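Local atomic coordinates of L-serine ammonia-lyase (Rhizomucor miehei CAU432, PDB entry 5C3U), a protein that belongs to the fold type II family of pyridoxal-phosphate-dependent enzymes and holds pyridoxal-5'-phosphate in a covalent linkage within its central cleft. Residues V20-L25 with V160-T165; Q46-V51 with V82-Y87; K52-G57 with H156-Q161; G57-Q62 with A150-G155. All coordinates share one frame; numbering follows the deposited sequence.

Overall arrangement
Contacts 1, 3 and 4 follow one helix, 150-166, from its C-terminal to its N-terminal half, and contacts 3 and 4 pair it with the same partner, helix 52-67. Contact 3 is buried and holds the cofactor lysine; the other three are partly buried. Contact 1, near the edge strand 24-26, is dominated by a carboxylate, and Arg54 of contact 3 bridges to its Glu162. Contact 4, further out along both helices, is held by packing, with no hydrogen bond across it, and relies on Ala58 and Gly155 for its closeness. Contact 2 lies on another helix, 79-92, where a turn packs through a proline and a serine; its Tyr87 and Pro47 both touch Met53 of contact 3.

Contact 1: residues V20-L25 with V160-T165; sequences VATPLL and VQELKT
Glu162 reaches from helix 150-166 to the N-terminal segment of this fold type II enzyme, where residues 20-23 run up to the edge strand 24-26 of the mixed sheet. Its OE2 accepts the backbone N-H of Thr22 in a nearly straight bond, N to OE2 3.2 Å with an angle of 163° at the hydrogen. The donor approaches from above the carboxylate plane, 39° out of it. The same group lies against Ala21, whose CA is 3.4 Å from Glu162 OE2 and whose CB is 3.8 Å from Glu162 CD. CG of Glu162 stands anti to its carbonyl carbon (chi1 -81°), and the chain beyond it is extended, which carries the carboxylate across to the loop.

Further out, Lys41 forms a salt bridge with Glu162 OE2 and also binds Thr22 O, while Arg54 pairs with Glu162 OE1, so both carboxylate oxygens have a cationic partner and the group is probably held as an anion. The hydroxyl of Thr22 is turned to Glu43 as its main partner.

At the next helix residue, Leu163, the contact becomes apolar. The side chains of Leu24 and Leu163 cross at about a right angle and meet through single methyls, Leu24 CD1 lying 3.8 Å from Leu163 CD2.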
loop_
_atom_site.group_PDB
_atom_site.type_symbol
_atom_site.label_atom_id
_atom_site.label_comp_id
_atom_site.label_asym_id
_atom_site.label_seq_id
_atom_site.Cartn_x
_atom_site.Cartn_y
_atom_site.Cartn_z
ATOM N N VAL A 20 -0.630 -10.894 9.769
ATOM C CA VAL A 20 -0.861 -10.876 11.213
ATOM C C VAL A 20 -1.801 -9.740 11.513
ATOM O O VAL A 20 -1.931 -8.819 10.705
ATOM C CB VAL A 20 0.462 -10.758 12.032
ATOM C CG1 VAL A 20 1.366 -11.945 11.752
ATOM C CG2 VAL A 20 1.193 -9.429 11.785
ATOM N N ALA A 21 -2.492 -9.805 12.646
ATOM C CA ALA A 21 -3.247 -8.645 13.108
ATOM C C ALA A 21 -2.259 -7.577 13.585
ATOM O O ALA A 21 -1.231 -7.880 14.204
ATOM C CB ALA A 21 -4.237 -9.030 14.201
ATOM N N THR A 22 -2.531 -6.330 13.236
ATOM C CA THR A 22 -1.570 -5.265 13.501
ATOM C C THR A 22 -2.159 -4.266 14.490
ATOM O O THR A 22 -3.376 -4.134 14.569
ATOM C CB THR A 22 -1.212 -4.500 12.216
ATOM O OG1 THR A 22 -2.420 -4.049 11.603
ATOM C CG2 THR A 22 -0.431 -5.373 11.241
ATOM N N PRO A 23 -1.292 -3.546 15.228
ATOM C CA PRO A 23 -1.773 -2.529 16.173
ATOM C C PRO A 23 -2.532 -1.378 15.516
ATOM O O PRO A 23 -2.210 -0.977 14.375
ATOM C CB PRO A 23 -0.481 -1.970 16.774
ATOM C CG PRO A 23 0.524 -3.032 16.612
ATOM C CD PRO A 23 0.165 -3.759 15.345
ATOM N N LEU A 24 -3.514 -0.854 16.248
ATOM C CA LEU A 24 -4.138 0.423 15.913
ATOM C C LEU A 24 -3.712 1.429 16.985
ATOM O O LEU A 24 -4.242 1.419 18.099
ATOM C CB LEU A 24 -5.661 0.300 15.820
ATOM C CG LEU A 24 -6.424 1.559 15.384
ATOM C CD1 LEU A 24 -6.198 1.889 13.914
ATOM C CD2 LEU A 24 -7.909 1.452 15.675
ATOM N N LEU A 25 -2.727 2.259 16.657
ATOM C CA LEU A 25 -2.146 3.190 17.627
ATOM C C LEU A 25 -2.822 4.550 17.652
ATOM O O LEU A 25 -3.146 5.127 16.618
ATOM C CB LEU A 25 -0.638 3.346 17.399
ATOM C CG LEU A 25 0.265 2.104 17.492
ATOM C CD1 LEU A 25 1.689 2.478 17.112
ATOM C CD2 LEU A 25 0.239 1.432 18.864
ATOM N N VAL A 160 -10.221 -4.289 7.413
ATOM C CA VAL A 160 -11.421 -3.609 7.911
ATOM C C VAL A 160 -12.095 -4.402 9.029
ATOM O O VAL A 160 -12.553 -3.825 10.013
ATOM C CB VAL A 160 -12.388 -3.245 6.772
ATOM C CG1 VAL A 160 -13.675 -2.659 7.337
ATOM C CG2 VAL A 160 -11.710 -2.260 5.831
ATOM N N GLN A 161 -12.107 -5.728 8.883
ATOM C CA GLN A 161 -12.572 -6.628 9.934
ATOM C C GLN A 161 -11.813 -6.380 11.239
ATOM O O GLN A 161 -12.418 -6.304 12.315
ATOM C CB GLN A 161 -12.441 -8.090 9.487
ATOM N N GLU A 162 -10.495 -6.211 11.140
ATOM C CA GLU A 162 -9.682 -5.820 12.290
ATOM C C GLU A 162 -10.079 -4.448 12.844
ATOM O O GLU A 162 -10.270 -4.294 14.058
ATOM C CB GLU A 162 -8.191 -5.836 11.935
ATOM C CG GLU A 162 -7.549 -7.212 11.979
ATOM C CD GLU A 162 -6.115 -7.228 11.459
ATOM O OE1 GLU A 162 -5.756 -8.199 10.738
ATOM O OE2 GLU A 162 -5.336 -6.285 11.773
ATOM N N LEU A 163 -10.204 -3.462 11.953
ATOM C CA LEU A 163 -10.537 -2.092 12.343
ATOM C C LEU A 163 -11.855 -2.006 13.108
ATOM O O LEU A 163 -11.950 -1.261 14.092
ATOM C CB LEU A 163 -10.603 -1.174 11.126
ATOM C CG LEU A 163 -9.306 -0.688 10.482
ATOM C CD1 LEU A 163 -9.686 0.364 9.435
ATOM C CD2 LEU A 163 -8.354 -0.103 11.514
ATOM N N LYS A 164 -12.850 -2.763 12.641
ATOM C CA LYS A 164 -14.173 -2.826 13.255
ATOM C C LYS A 164 -14.087 -3.251 14.716
ATOM O O LYS A 164 -14.729 -2.644 15.582
ATOM C CB LYS A 164 -15.076 -3.790 12.480
ATOM C CG LYS A 164 -16.481 -3.917 13.048
ATOM C CD LYS A 164 -17.430 -4.577 12.069
ATOM C CE LYS A 164 -18.837 -4.068 12.320
ATOM N NZ LYS A 164 -19.862 -4.723 11.471
ATOM N N THR A 165 -13.298 -4.289 14.978
ATOM C CA THR A 165 -13.081 -4.763 16.336
ATOM C C THR A 165 -12.333 -3.715 17.156
ATOM O O THR A 165 -12.777 -3.324 18.242
ATOM C CB THR A 165 -12.315 -6.099 16.340
ATOM O OG1 THR A 165 -13.104 -7.083 15.670
ATOM C CG2 THR A 165 -12.059 -6.569 17.755
#

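Contact 2: residues Q46-V51 with V82-Y87; sequences QPSGSV and VLAVSY
A chi1 of 176° places CG of Tyr87 anti to the backbone N, and Pro47 lies over one face of the ring; Ser48, its OG between N and the carbonyl carbon (chi1 86°), turns its hydroxyl back to Pro47 O and packs it against Ala84 without a bond. The motif on the other side is a type II beta turn, Gln46 to Gly49, closed by Gly49 N to Gln46 O at 2.9 Å; it stands between strand 37-42 and helix 52-67 of the fold type II core, and Ser50, just beyond it, caps the start of that helix through Lys52 N.

Pro47 makes a CH-pi contact: CB sits over the Tyr87 ring, 3.8 Å from the centroid and 23° off the normal, shifted toward the rim. The atom beneath it is CZ, at 3.5 Å from Pro47 CB, while the pyrrolidine CG lies nearer the phenol oxygen than any ring carbon.

Ser48 packs on the preceding turn of the helix, with its CB 3.7 Å from Leu83 O and 4.1 Å from Tyr87 CB. Ser48 OG donates to Pro47 O at 2.7 Å, in the carbonyl plane and on a lone pair; the same OG lies 3.6 Å from Ala84 CA.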
loop_
_atom_site.group_PDB
_atom_site.type_symbol
_atom_site.label_atom_id
_atom_site.label_comp_id
_atom_site.label_asym_id
_atom_site.label_seq_id
_atom_site.Cartn_x
_atom_site.Cartn_y
_atom_site.Cartn_z
ATOM N N GLN A 46 3.629 -6.036 9.634
ATOM C CA GLN A 46 3.404 -7.273 8.874
ATOM C C GLN A 46 4.714 -7.972 8.559
ATOM O O GLN A 46 5.739 -7.297 8.344
ATOM C CB GLN A 46 2.706 -6.960 7.545
ATOM C CG GLN A 46 1.266 -6.502 7.671
ATOM C CD GLN A 46 0.313 -7.581 8.160
ATOM O OE1 GLN A 46 0.688 -8.735 8.347
ATOM N NE2 GLN A 46 -0.933 -7.199 8.367
ATOM N N PRO A 47 4.700 -9.319 8.500
ATOM C CA PRO A 47 5.842 -9.995 7.918
ATOM C C PRO A 47 6.107 -9.403 6.545
ATOM O O PRO A 47 5.169 -9.050 5.815
ATOM C CB PRO A 47 5.381 -11.449 7.766
ATOM C CG PRO A 47 4.241 -11.612 8.692
ATOM C CD PRO A 47 3.655 -10.259 8.958
ATOM N N SER A 48 7.379 -9.269 6.227
ATOM C CA SER A 48 7.871 -8.596 4.995
ATOM C C SER A 48 7.845 -7.049 5.034
ATOM O O SER A 48 8.488 -6.415 4.202
ATOM C CB SER A 48 7.285 -9.154 3.684
ATOM O OG SER A 48 6.037 -8.531 3.351
ATOM N N GLY A 49 7.097 -6.450 5.966
ATOM C CA GLY A 49 7.272 -5.023 6.259
ATOM C C GLY A 49 6.230 -4.079 5.689
ATOM O O GLY A 49 6.377 -2.844 5.796
ATOM N N SER A 50 5.188 -4.640 5.084
ATOM C CA SER A 50 4.122 -3.798 4.506
ATOM C C SER A 50 2.772 -4.467 4.441
ATOM O O SER A 50 2.651 -5.684 4.641
ATOM C CB SER A 50 4.537 -3.318 3.116
ATOM O OG SER A 50 4.174 -4.276 2.132
ATOM N N VAL A 51 1.754 -3.660 4.119
ATOM C CA VAL A 51 0.374 -4.113 3.907
ATOM C C VAL A 51 0.250 -5.205 2.810
ATOM O O VAL A 51 -0.709 -5.969 2.828
ATOM C CB VAL A 51 -0.566 -2.905 3.574
ATOM C CG1 VAL A 51 -0.288 -2.338 2.173
ATOM C CG2 VAL A 51 -2.034 -3.268 3.756
ATOM N N VAL A 82 7.434 -7.733 -4.209
ATOM C CA VAL A 82 8.440 -8.786 -4.356
ATOM C C VAL A 82 8.852 -9.287 -2.991
ATOM O O VAL A 82 9.055 -10.479 -2.823
ATOM C CB VAL A 82 9.665 -8.433 -5.252
ATOM C CG1 VAL A 82 9.185 -8.108 -6.672
ATOM C CG2 VAL A 82 10.536 -7.303 -4.676
ATOM N N LEU A 83 8.912 -8.396 -2.003
ATOM C CA LEU A 83 9.285 -8.851 -0.643
ATOM C C LEU A 83 8.231 -9.809 -0.051
ATOM O O LEU A 83 8.575 -10.791 0.631
ATOM C CB LEU A 83 9.532 -7.653 0.278
ATOM C CG LEU A 83 10.835 -6.921 -0.053
ATOM C CD1 LEU A 83 10.825 -5.527 0.572
ATOM C CD2 LEU A 83 12.007 -7.734 0.493
ATOM N N ALA A 84 6.951 -9.503 -0.283
ATOM C CA ALA A 84 5.848 -10.310 0.208
ATOM C C ALA A 84 5.856 -11.661 -0.490
ATOM O O ALA A 84 5.691 -12.695 0.164
ATOM C CB ALA A 84 4.504 -9.608 -0.015
ATOM N N VAL A 85 6.081 -11.656 -1.799
ATOM C CA VAL A 85 6.127 -12.914 -2.568
ATOM C C VAL A 85 7.295 -13.778 -2.047
ATOM O O VAL A 85 7.129 -14.988 -1.818
ATOM C CB VAL A 85 6.249 -12.649 -4.071
ATOM C CG1 VAL A 85 6.523 -13.940 -4.851
ATOM C CG2 VAL A 85 4.948 -12.014 -4.573
ATOM N N SER A 86 8.461 -13.154 -1.872
ATOM C CA SER A 86 9.660 -13.881 -1.366
ATOM C C SER A 86 9.380 -14.540 -0.014
ATOM O O SER A 86 9.649 -15.749 0.192
ATOM C CB SER A 86 10.872 -12.934 -1.325
ATOM O OG SER A 86 12.070 -13.613 -0.991
ATOM N N TYR A 87 8.803 -13.765 0.898
ATOM C CA TYR A 87 8.410 -14.276 2.206
ATOM C C TYR A 87 7.407 -15.423 2.113
ATOM O O TYR A 87 7.591 -16.457 2.746
ATOM C CB TYR A 87 7.872 -13.156 3.085
ATOM C CG TYR A 87 7.359 -13.653 4.399
ATOM C CD1 TYR A 87 6.026 -14.007 4.552
ATOM C CD2 TYR A 87 8.223 -13.836 5.481
ATOM C CE1 TYR A 87 5.542 -14.475 5.760
ATOM C CE2 TYR A 87 7.747 -14.327 6.695
ATOM C CZ TYR A 87 6.415 -14.638 6.829
ATOM O OH TYR A 87 5.917 -15.122 8.018
#

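Contact 3: residues K52-G57 with H156-Q161; sequences KMRGIG and HSTIVQ. With PLP (pyridoxal-5'-phosphate), chain B.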
loop_
_atom_site.group_PDB
_atom_site.type_symbol
_atom_site.label_atom_id
_atom_site.label_comp_id
_atom_site.label_asym_id
_atom_site.label_seq_id
_atom_site.Cartn_x
_atom_site.Cartn_y
_atom_site.Cartn_z
ATOM N N LYS A 52 1.222 -5.278 1.891
ATOM C CA LYS A 52 1.203 -6.290 0.829
ATOM C C LYS A 52 1.046 -7.686 1.372
ATOM O O LYS A 52 0.462 -8.553 0.709
ATOM C CB LYS A 52 2.436 -6.225 -0.098
ATOM C CG LYS A 52 2.526 -4.947 -0.933
ATOM C CD LYS A 52 1.348 -4.935 -1.914
ATOM C CE LYS A 52 1.580 -3.958 -3.045
ATOM N NZ LYS A 52 1.947 -2.623 -2.499
ATOM N N MET A 53 1.556 -7.926 2.583
ATOM C CA MET A 53 1.382 -9.231 3.210
ATOM C C MET A 53 -0.094 -9.696 3.243
ATOM O O MET A 53 -0.367 -10.897 3.105
ATOM C CB MET A 53 1.998 -9.204 4.608
ATOM C CG MET A 53 2.658 -10.480 5.087
ATOM S SD MET A 53 3.785 -11.285 3.926
ATOM C CE MET A 53 2.589 -12.509 3.619
ATOM N N ARG A 54 -1.051 -8.770 3.377
ATOM C CA ARG A 54 -2.476 -9.159 3.389
ATOM C C ARG A 54 -2.919 -9.634 2.005
ATOM O O ARG A 54 -3.344 -10.792 1.840
ATOM C CB ARG A 54 -3.388 -8.004 3.845
ATOM C CG ARG A 54 -3.137 -7.550 5.278
ATOM C CD ARG A 54 -4.101 -6.446 5.675
ATOM N NE ARG A 54 -3.790 -5.957 7.013
ATOM C CZ ARG A 54 -4.331 -6.426 8.133
ATOM N NH1 ARG A 54 -3.953 -5.896 9.290
ATOM N NH2 ARG A 54 -5.248 -7.403 8.105
ATOM N N GLY A 55 -2.865 -8.728 1.023
ATOM C CA GLY A 55 -3.316 -9.043 -0.336
ATOM C C GLY A 55 -2.494 -10.135 -0.980
ATOM O O GLY A 55 -3.041 -11.118 -1.519
ATOM N N ILE A 56 -1.164 -9.960 -0.940
ATOM C CA ILE A 56 -0.251 -10.881 -1.626
ATOM C C ILE A 56 -0.238 -12.234 -0.923
ATOM O O ILE A 56 -0.233 -13.276 -1.588
ATOM C CB ILE A 56 1.164 -10.282 -1.804
ATOM C CG1 ILE A 56 1.078 -8.939 -2.544
ATOM C CG2 ILE A 56 2.114 -11.272 -2.484
ATOM C CD1 ILE A 56 0.414 -9.019 -3.906
ATOM N N GLY A 57 -0.292 -12.215 0.411
ATOM C CA GLY A 57 -0.447 -13.427 1.230
ATOM C C GLY A 57 -1.643 -14.263 0.813
ATOM O O GLY A 57 -1.530 -15.474 0.664
ATOM N N HIS A 156 -6.670 -7.937 1.294
ATOM C CA HIS A 156 -6.619 -6.602 1.878
ATOM C C HIS A 156 -7.831 -6.286 2.706
ATOM O O HIS A 156 -7.733 -5.529 3.663
ATOM C CB HIS A 156 -6.431 -5.534 0.819
ATOM C CG HIS A 156 -5.015 -5.447 0.244
ATOM N ND1 HIS A 156 -3.887 -5.640 0.997
ATOM C CD2 HIS A 156 -4.583 -5.128 -1.030
ATOM C CE1 HIS A 156 -2.805 -5.471 0.214
ATOM N NE2 HIS A 156 -3.230 -5.123 -1.019
ATOM N N SER A 157 -8.996 -6.848 2.357
ATOM C CA SER A 157 -10.238 -6.510 3.058
ATOM C C SER A 157 -10.197 -6.929 4.533
ATOM O O SER A 157 -10.945 -6.386 5.350
ATOM C CB SER A 157 -11.449 -7.109 2.331
ATOM O OG SER A 157 -11.539 -8.486 2.598
ATOM N N THR A 158 -9.282 -7.843 4.877
ATOM C CA THR A 158 -9.102 -8.257 6.262
ATOM C C THR A 158 -8.750 -7.064 7.170
ATOM O O THR A 158 -9.032 -7.087 8.374
ATOM C CB THR A 158 -8.056 -9.389 6.421
ATOM O OG1 THR A 158 -6.765 -8.938 5.986
ATOM C CG2 THR A 158 -8.455 -10.643 5.634
ATOM N N ILE A 159 -8.141 -6.018 6.611
ATOM C CA ILE A 159 -7.819 -4.833 7.417
ATOM C C ILE A 159 -9.069 -4.208 8.082
ATOM O O ILE A 159 -8.991 -3.696 9.217
ATOM C CB ILE A 159 -6.991 -3.810 6.597
ATOM C CG1 ILE A 159 -6.087 -2.974 7.526
ATOM C CG2 ILE A 159 -7.886 -2.986 5.664
ATOM C CD1 ILE A 159 -5.053 -2.137 6.800
ATOM N N VAL A 160 -10.221 -4.289 7.413
ATOM C CA VAL A 160 -11.421 -3.609 7.911
ATOM C C VAL A 160 -12.095 -4.402 9.029
ATOM O O VAL A 160 -12.553 -3.825 10.013
ATOM C CB VAL A 160 -12.388 -3.245 6.772
ATOM C CG1 VAL A 160 -13.675 -2.659 7.337
ATOM C CG2 VAL A 160 -11.710 -2.260 5.831
ATOM N N GLN A 161 -12.107 -5.728 8.883
ATOM C CA GLN A 161 -12.572 -6.628 9.934
ATOM C C GLN A 161 -11.813 -6.380 11.239
ATOM O O GLN A 161 -12.418 -6.304 12.315
ATOM C CB GLN A 161 -12.441 -8.090 9.487
HETATM N N1 PLP B . 1.674 1.777 0.290
HETATM C C2 PLP B . 2.598 0.800 0.261
HETATM C C2A PLP B . 3.853 0.861 1.098
HETATM C C3 PLP B . 2.385 -0.350 -0.621
HETATM O O3 PLP B . 3.306 -1.363 -0.670
HETATM C C4 PLP B . 1.134 -0.372 -1.408
HETATM C C4A PLP B . 0.852 -1.519 -2.285
HETATM C C5 PLP B . 0.183 0.764 -1.298
HETATM C C6 PLP B . 0.523 1.798 -0.420
HETATM C C5A PLP B . -1.126 0.817 -2.089
HETATM O O4P PLP B . -1.000 -0.021 -3.231
HETATM P P PLP B . -2.152 -0.455 -4.285
HETATM O O1P PLP B . -2.840 -1.662 -3.750
HETATM O O2P PLP B . -3.076 0.750 -4.539
HETATM O O3P PLP B . -1.278 -0.724 -5.459
#
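The imidazole of His156 lies flat against the backbone of Gly55, whose CA sits over one ring face, 3.7 Å from the centroid and 15° off the normal. Absence of a side chain on Gly55 lets the ring approach helix 52-67 this closely, with the CA atoms of Gly55 and His156 4.7 Å apart. At the ring edge is Lys52 CA, 4.1 Å from His156 CE1.

Arg54 crosses Thr158 obliquely and Ile159 at about a right angle. Its chain is extended from CG to NE (chi2 -178°, chi3 -176°), and one face of the guanidinium has Ile159 CA over it, offset toward the rim. Thr158 stands at its edge and in its plane: Arg54 NH2 donates to Thr158 OG1 at 3.0 Å. That hydroxyl is also bonded to Gly155 O, and Arg54 NE forms a salt bridge with Glu43.

The CB of Lys52 points away from helix 150-166, and its chain, bent at chi2 and chi4, ends at NZ, covalently joined to C4A of pyridoxal-5'-phosphate. NZ also hydrogen-bonds weakly to its O3, 2.6 Å away. Lys52 near the helix start and the glycine-rich loop Gly180-Gly182, whose backbone nitrogens bind the cofactor, are arranged as in fold type II enzymes.

Contact 4: residues G57-Q62 with A150-G155; sequences GAFCYQ and ALIWQG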
loop_
_atom_site.group_PDB
_atom_site.type_symbol
_atom_site.label_atom_id
_atom_site.label_comp_id
_atom_site.label_asym_id
_atom_site.label_seq_id
_atom_site.Cartn_x
_atom_site.Cartn_y
_atom_site.Cartn_z
ATOM N N GLY A 57 -0.292 -12.215 0.411
ATOM C CA GLY A 57 -0.447 -13.427 1.230
ATOM C C GLY A 57 -1.643 -14.263 0.813
ATOM O O GLY A 57 -1.530 -15.474 0.664
ATOM N N ALA A 58 -2.786 -13.605 0.587
ATOM C CA ALA A 58 -4.000 -14.304 0.198
ATOM C C ALA A 58 -3.872 -14.947 -1.179
ATOM O O ALA A 58 -4.334 -16.080 -1.386
ATOM C CB ALA A 58 -5.175 -13.340 0.204
ATOM N N PHE A 59 -3.298 -14.196 -2.132
ATOM C CA PHE A 59 -3.088 -14.684 -3.490
ATOM C C PHE A 59 -2.161 -15.907 -3.467
ATOM O O PHE A 59 -2.485 -16.957 -4.066
ATOM C CB PHE A 59 -2.498 -13.571 -4.356
ATOM C CG PHE A 59 -2.241 -13.975 -5.785
ATOM C CD1 PHE A 59 -3.167 -13.684 -6.783
ATOM C CD2 PHE A 59 -1.065 -14.613 -6.132
ATOM C CE1 PHE A 59 -2.906 -14.045 -8.113
ATOM C CE2 PHE A 59 -0.804 -14.991 -7.449
ATOM C CZ PHE A 59 -1.735 -14.697 -8.437
ATOM N N CYS A 60 -1.029 -15.767 -2.781
ATOM C CA CYS A 60 -0.033 -16.846 -2.752
ATOM C C CYS A 60 -0.538 -18.120 -2.077
ATOM O O CYS A 60 -0.319 -19.242 -2.589
ATOM C CB CYS A 60 1.255 -16.376 -2.112
ATOM S SG CYS A 60 2.143 -15.196 -3.143
ATOM N N TYR A 61 -1.230 -17.940 -0.946
ATOM C CA TYR A 61 -1.832 -19.045 -0.191
ATOM C C TYR A 61 -2.811 -19.831 -1.058
ATOM O O TYR A 61 -2.722 -21.055 -1.151
ATOM C CB TYR A 61 -2.511 -18.527 1.089
ATOM C CG TYR A 61 -2.906 -19.638 2.047
ATOM C CD1 TYR A 61 -4.168 -20.234 1.980
ATOM C CD2 TYR A 61 -1.985 -20.140 2.959
ATOM C CE1 TYR A 61 -4.505 -21.282 2.826
ATOM C CE2 TYR A 61 -2.314 -21.175 3.820
ATOM C CZ TYR A 61 -3.570 -21.740 3.755
ATOM O OH TYR A 61 -3.876 -22.760 4.634
ATOM N N GLN A 62 -3.725 -19.118 -1.722
ATOM C CA GLN A 62 -4.692 -19.726 -2.603
ATOM C C GLN A 62 -4.047 -20.400 -3.813
ATOM O O GLN A 62 -4.493 -21.487 -4.235
ATOM C CB GLN A 62 -5.763 -18.706 -3.033
ATOM C CG GLN A 62 -6.958 -19.333 -3.758
ATOM C CD GLN A 62 -7.567 -20.510 -3.001
ATOM O OE1 GLN A 62 -7.964 -20.385 -1.849
ATOM N NE2 GLN A 62 -7.652 -21.655 -3.657
ATOM N N ALA A 150 -8.739 -10.334 -7.766
ATOM C CA ALA A 150 -9.771 -10.525 -6.763
ATOM C C ALA A 150 -9.217 -11.064 -5.451
ATOM O O ALA A 150 -9.720 -10.717 -4.395
ATOM C CB ALA A 150 -10.889 -11.422 -7.280
ATOM N N LEU A 151 -8.217 -11.939 -5.519
ATOM C CA LEU A 151 -7.652 -12.501 -4.281
ATOM C C LEU A 151 -6.932 -11.463 -3.436
ATOM O O LEU A 151 -6.944 -11.539 -2.199
ATOM C CB LEU A 151 -6.696 -13.664 -4.579
ATOM C CG LEU A 151 -7.434 -14.957 -4.955
ATOM C CD1 LEU A 151 -6.483 -15.970 -5.577
ATOM C CD2 LEU A 151 -8.161 -15.537 -3.740
ATOM N N ILE A 152 -6.250 -10.547 -4.113
ATOM C CA ILE A 152 -5.546 -9.445 -3.444
ATOM C C ILE A 152 -6.569 -8.552 -2.729
ATOM O O ILE A 152 -6.394 -8.193 -1.568
ATOM C CB ILE A 152 -4.682 -8.656 -4.450
ATOM C CG1 ILE A 152 -3.597 -9.573 -5.048
ATOM C CG2 ILE A 152 -4.041 -7.443 -3.787
ATOM C CD1 ILE A 152 -2.719 -8.913 -6.075
ATOM N N TRP A 153 -7.660 -8.187 -3.403
ATOM C CA TRP A 153 -8.670 -7.379 -2.716
ATOM C C TRP A 153 -9.245 -8.063 -1.505
ATOM O O TRP A 153 -9.445 -7.436 -0.470
ATOM C CB TRP A 153 -9.803 -6.970 -3.651
ATOM C CG TRP A 153 -9.308 -6.563 -5.012
ATOM C CD1 TRP A 153 -8.114 -5.914 -5.332
ATOM C CD2 TRP A 153 -9.994 -6.767 -6.296
ATOM N NE1 TRP A 153 -8.017 -5.707 -6.691
ATOM C CE2 TRP A 153 -9.111 -6.207 -7.328
ATOM C CE3 TRP A 153 -11.217 -7.342 -6.682
ATOM C CZ2 TRP A 153 -9.445 -6.232 -8.679
ATOM C CZ3 TRP A 153 -11.530 -7.365 -8.044
ATOM C CH2 TRP A 153 -10.670 -6.818 -9.017
ATOM N N GLN A 154 -9.540 -9.351 -1.643
ATOM C CA GLN A 154 -10.070 -10.147 -0.545
ATOM C C GLN A 154 -9.108 -10.160 0.647
ATOM O O GLN A 154 -9.524 -9.961 1.812
ATOM C CB GLN A 154 -10.317 -11.569 -1.048
ATOM C CG GLN A 154 -11.086 -12.458 -0.097
ATOM C CD GLN A 154 -10.828 -13.922 -0.386
ATOM O OE1 GLN A 154 -11.611 -14.570 -1.074
ATOM N NE2 GLN A 154 -9.706 -14.444 0.112
ATOM N N GLY A 155 -7.834 -10.371 0.343
ATOM C CA GLY A 155 -6.767 -10.358 1.344
ATOM C C GLY A 155 -6.697 -9.021 2.069
ATOM O O GLY A 155 -6.703 -8.964 3.307
#
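Obliquely to the plane of the Phe59 ring come two aliphatic chains of helix 150-166, Leu151 through CB and Ile152 through CG1. The nearest ring atom to Leu151 is Phe59 CD1, 4.2 Å from its CB, and the two side chains cross at about a right angle. Phe59 CG is anti to the backbone N (chi1 180°); its ring also meets His149 edge-to-face. Phe59 CB makes the approach to Ile152, 4.2 Å from CG1.

The contact is a packed helix pair in the fold type II core, helix 52-67 against the N-terminal half of helix 150-166. The axes of the two short segments come within 7.8 Å and their directions differ by 124°. Small residues make the pair close: Ala58 CB packs against the Leu151 carbonyl and the Gly155 backbone, 3.5 Å from Leu151 O and 3.6 Å from Gly155 CA. With no side chain on Gly155, the Ala58 methyl comes directly against the helix backbone.

One turn later along helix 52-67, Gln62 contributes the aliphatic part of its chain, which crosses Leu151 at about a right angle. Both Leu151 methyls touch it, and CD1 is 3.8 Å from Gln62 CB. The amide beyond bends off at chi2 (51°), and its NE2 is hydrogen-bonded to Thr66 OG1 within its own helix.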